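Local coordinates for DUF3201 domain-containing protein (Pyrococcus furiosus, PDB 1YB3), which is of unknown function and belongs to the DUF3201 family, built in this hyperthermophilic archaeon as an antiparallel sheet flanked by helices, at residues S45-A50 against Y63-F68. Residues are numbered along the deposited sequence; the frame is centred on the assembly and turned at random.
Sequences SEVFNA and YPHPAF
Ser-45 and Ala-67 form a hydrogen-bonded antiparallel pair, with Ser-45 N giving an almost straight bond to Ala-67 O (2.8 Å) and Ser-45 O receiving Ala-67 N in return. Two residues on, Val-47 and His-65 repeat the reciprocal pair of N-H...O hydrogen bonds, Val-47 N meeting His-65 O at 2.9 Å in the plane of that carbonyl. Between them lies the non-hydrogen-bonded pair Glu-46 and Pro-66, and the proline illustrates how a sheet accommodates a residue without an N-H: at this position none is called for toward strand 40-47. CA-H...O contacts run from Pro-66 CA to Ser-45 O and, more closely, from Pro-64 CA to Val-47 O at 3.2 Å. The short segments 45-47 and 65-68 run at 124° to each other, well short of strictly antiparallel. The pairing joins edge strand 40-47 to strand 65-71 in the seven-stranded antiparallel sheet, the connection running through the hairpin of strands 51-54 and 57-60. On the face carrying Val-47 and His-65, the two side chains run side by side; Val-47 CB sits over the imidazole face, towards its rim, 4.0 Å from the ring centroid. Ala-50 CB meets the same ring in its plane, at CE1 (3.7 Å), while Tyr-84 takes the NE2 end in a hydrogen bond. A water lies within hydrogen-bonding distance of Val-47 O and Tyr-63 O, and 3.2 Å from His-65 ND1, bridging the two segments beside the Val-47/His-65 pair. Glu-46, on the other face, bends at chi2 (-56°), and its carboxylate turns back over the partner strand; OE1 lies 3.5 Å from His-65 C and is hydrogen-bonded to Trp-22 of helix 11-35, which also packs on Pro-66. Phe-48 lays one ring face on Pro-64 CB, a CH-pi contact of 3.7 Å to the centroid.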
ATOM      1  N   SER A  45      -5.484   9.834 -10.035  1.00 20.90           N
ATOM      2  CA  SER A  45      -6.472   9.263 -10.936  1.00 24.51           C
ATOM      3  C   SER A  45      -7.504   8.482 -10.121  1.00 25.33           C
ATOM      4  O   SER A  45      -7.369   8.342  -8.899  1.00 23.75           O
ATOM      5  CB  SER A  45      -5.793   8.395 -11.991  1.00 27.97           C
ATOM      6  OG  SER A  45      -5.387   7.150 -11.449  1.00 32.60           O
ATOM      7  N   GLU A  46      -8.549   7.996 -10.787  1.00 24.38           N
ATOM      8  CA  GLU A  46      -9.603   7.271 -10.091  1.00 25.35           C
ATOM      9  C   GLU A  46      -9.494   5.783 -10.346  1.00 25.73           C
ATOM     10  O   GLU A  46      -9.385   5.343 -11.494  1.00 27.97           O
ATOM     11  CB  GLU A  46     -10.978   7.803 -10.500  1.00 24.79           C
ATOM     12  CG  GLU A  46     -11.179   9.276 -10.193  1.00 29.67           C
ATOM     13  CD  GLU A  46     -10.961   9.619  -8.711  1.00 32.10           C
ATOM     14  OE1 GLU A  46     -11.412   8.844  -7.833  1.00 34.00           O
ATOM     15  OE2 GLU A  46     -10.356  10.679  -8.425  1.00 34.31           O
ATOM     16  N   VAL A  47      -9.494   5.011  -9.271  1.00 20.80           N
ATOM     17  CA  VAL A  47      -9.384   3.576  -9.354  1.00 22.44           C
ATOM     18  C   VAL A  47     -10.738   2.964  -8.987  1.00 22.70           C
ATOM     19  O   VAL A  47     -11.239   3.202  -7.900  1.00 22.12           O
ATOM     20  CB  VAL A  47      -8.301   3.051  -8.372  1.00 25.56           C
ATOM     21  CG1 VAL A  47      -8.277   1.517  -8.360  1.00 26.79           C
ATOM     22  CG2 VAL A  47      -6.910   3.642  -8.729  1.00 26.05           C
ATOM     23  N   PHE A  48     -11.318   2.186  -9.911  1.00 25.14           N
ATOM     24  CA  PHE A  48     -12.588   1.489  -9.680  1.00 23.84           C
ATOM     25  C   PHE A  48     -12.354  -0.006  -9.460  1.00 23.61           C
ATOM     26  O   PHE A  48     -11.384  -0.569  -9.976  1.00 26.36           O
ATOM     27  CB  PHE A  48     -13.511   1.627 -10.905  1.00 23.69           C
ATOM     28  CG  PHE A  48     -13.974   3.034 -11.199  1.00 22.72           C
ATOM     29  CD1 PHE A  48     -15.268   3.443 -10.875  1.00 24.99           C
ATOM     30  CD2 PHE A  48     -13.130   3.938 -11.843  1.00 23.64           C
ATOM     31  CE1 PHE A  48     -15.704   4.748 -11.163  1.00 20.84           C
ATOM     32  CE2 PHE A  48     -13.549   5.247 -12.135  1.00 24.26           C
ATOM     33  CZ  PHE A  48     -14.840   5.652 -11.795  1.00 25.57           C
ATOM     34  N   ASN A  49     -13.260  -0.648  -8.711  1.00 24.14           N
ATOM     35  CA  ASN A  49     -13.327  -2.122  -8.587  1.00 26.16           C
ATOM     36  C   ASN A  49     -12.225  -2.783  -7.756  1.00 26.49           C
ATOM     37  O   ASN A  49     -12.042  -4.007  -7.788  1.00 28.02           O
ATOM     38  CB  ASN A  49     -13.463  -2.781  -9.973  1.00 27.73           C
ATOM     39  CG  ASN A  49     -14.648  -2.244 -10.755  1.00 29.85           C
ATOM     40  OD1 ASN A  49     -15.677  -1.873 -10.179  1.00 31.39           O
ATOM     41  ND2 ASN A  49     -14.507  -2.188 -12.070  1.00 34.30           N
ATOM     42  N   ALA A  50     -11.517  -1.964  -6.993  1.00 23.96           N
ATOM     43  CA  ALA A  50     -10.517  -2.442  -6.052  1.00 25.62           C
ATOM     44  C   ALA A  50     -11.208  -3.016  -4.812  1.00 24.76           C
ATOM     45  O   ALA A  50     -12.324  -2.590  -4.464  1.00 26.79           O
ATOM     46  CB  ALA A  50      -9.585  -1.268  -5.661  1.00 24.40           C
ATOM     47  N   TYR A  63     -17.358   1.775  -6.421  1.00 22.79           N
ATOM     48  CA  TYR A  63     -17.095   3.198  -6.504  1.00 15.95           C
ATOM     49  C   TYR A  63     -15.574   3.498  -6.668  1.00 18.20           C
ATOM     50  O   TYR A  63     -14.758   2.659  -6.323  1.00 22.62           O
ATOM     51  CB  TYR A  63     -17.610   3.862  -5.246  1.00 22.61           C
ATOM     52  CG  TYR A  63     -17.077   3.296  -3.942  1.00 21.84           C
ATOM     53  CD1 TYR A  63     -15.954   3.872  -3.313  1.00 23.82           C
ATOM     54  CD2 TYR A  63     -17.720   2.229  -3.301  1.00 22.00           C
ATOM     55  CE1 TYR A  63     -15.488   3.381  -2.104  1.00 21.87           C
ATOM     56  CE2 TYR A  63     -17.249   1.721  -2.085  1.00 22.08           C
ATOM     57  CZ  TYR A  63     -16.129   2.309  -1.496  1.00 22.07           C
ATOM     58  OH  TYR A  63     -15.672   1.814  -0.291  1.00 22.99           O
ATOM     59  N   PRO A  64     -15.229   4.677  -7.215  1.00 20.24           N
ATOM     60  CA  PRO A  64     -13.814   5.005  -7.410  1.00 17.82           C
ATOM     61  C   PRO A  64     -13.200   5.477  -6.104  1.00 19.44           C
ATOM     62  O   PRO A  64     -13.884   5.980  -5.217  1.00 19.83           O
ATOM     63  CB  PRO A  64     -13.860   6.174  -8.371  1.00 19.38           C
ATOM     64  CG  PRO A  64     -15.146   6.884  -8.013  1.00 19.76           C
ATOM     65  CD  PRO A  64     -16.098   5.750  -7.725  1.00 19.04           C
ATOM     66  N   HIS A  65     -11.892   5.315  -5.983  1.00 18.86           N
ATOM     67  CA  HIS A  65     -11.182   5.983  -4.921  1.00 17.77           C
ATOM     68  C   HIS A  65      -9.930   6.603  -5.549  1.00 18.05           C
ATOM     69  O   HIS A  65      -9.491   6.114  -6.605  1.00 18.05           O
ATOM     70  CB  HIS A  65     -10.831   5.001  -3.802  1.00 18.41           C
ATOM     71  CG  HIS A  65      -9.697   4.083  -4.117  1.00 20.28           C
ATOM     72  ND1 HIS A  65      -9.885   2.808  -4.604  1.00 21.23           N
ATOM     73  CD2 HIS A  65      -8.354   4.246  -3.991  1.00 17.00           C
ATOM     74  CE1 HIS A  65      -8.710   2.227  -4.779  1.00 24.00           C
ATOM     75  NE2 HIS A  65      -7.766   3.077  -4.407  1.00 19.91           N
ATOM     76  N   PRO A  66      -9.382   7.678  -4.923  1.00 18.84           N
ATOM     77  CA  PRO A  66      -8.228   8.383  -5.527  1.00 19.69           C
ATOM     78  C   PRO A  66      -6.881   7.694  -5.250  1.00 21.58           C
ATOM     79  O   PRO A  66      -6.672   7.147  -4.171  1.00 19.88           O
ATOM     80  CB  PRO A  66      -8.288   9.772  -4.884  1.00 20.91           C
ATOM     81  CG  PRO A  66      -8.867   9.503  -3.484  1.00 18.85           C
ATOM     82  CD  PRO A  66      -9.824   8.310  -3.659  1.00 18.99           C
ATOM     83  N   ALA A  67      -5.991   7.705  -6.243  1.00 18.07           N
ATOM     84  CA  ALA A  67      -4.633   7.176  -6.044  1.00 17.40           C
ATOM     85  C   ALA A  67      -3.706   7.832  -7.044  1.00 18.56           C
ATOM     86  O   ALA A  67      -4.135   8.240  -8.119  1.00 19.12           O
ATOM     87  CB  ALA A  67      -4.605   5.641  -6.183  1.00 19.18           C
ATOM     88  N   PHE A  68      -2.420   7.910  -6.708  1.00 16.61           N
ATOM     89  CA  PHE A  68      -1.422   8.432  -7.659  1.00 16.12           C
ATOM     90  C   PHE A  68      -0.186   7.547  -7.645  1.00 17.97           C
ATOM     91  O   PHE A  68       0.214   7.067  -6.583  1.00 16.70           O
ATOM     92  CB  PHE A  68      -1.063   9.909  -7.399  1.00 17.41           C
ATOM     93  CG  PHE A  68      -0.531  10.201  -6.019  1.00 16.71           C
ATOM     94  CD1 PHE A  68       0.861  10.208  -5.773  1.00 17.23           C
ATOM     95  CD2 PHE A  68      -1.402  10.486  -4.955  1.00 18.05           C
ATOM     96  CE1 PHE A  68       1.357  10.508  -4.498  1.00 17.05           C
ATOM     97  CE2 PHE A  68      -0.914  10.782  -3.694  1.00 16.24           C
ATOM     98  CZ  PHE A  68       0.489  10.774  -3.457  1.00 15.27           C
TER
HETATM   99  O   HOH W   1      -2.691   6.073 -10.279  1.00 28.98           O
HETATM  100  O   HOH W   2     -12.065   1.228  -6.286  1.00 26.24           O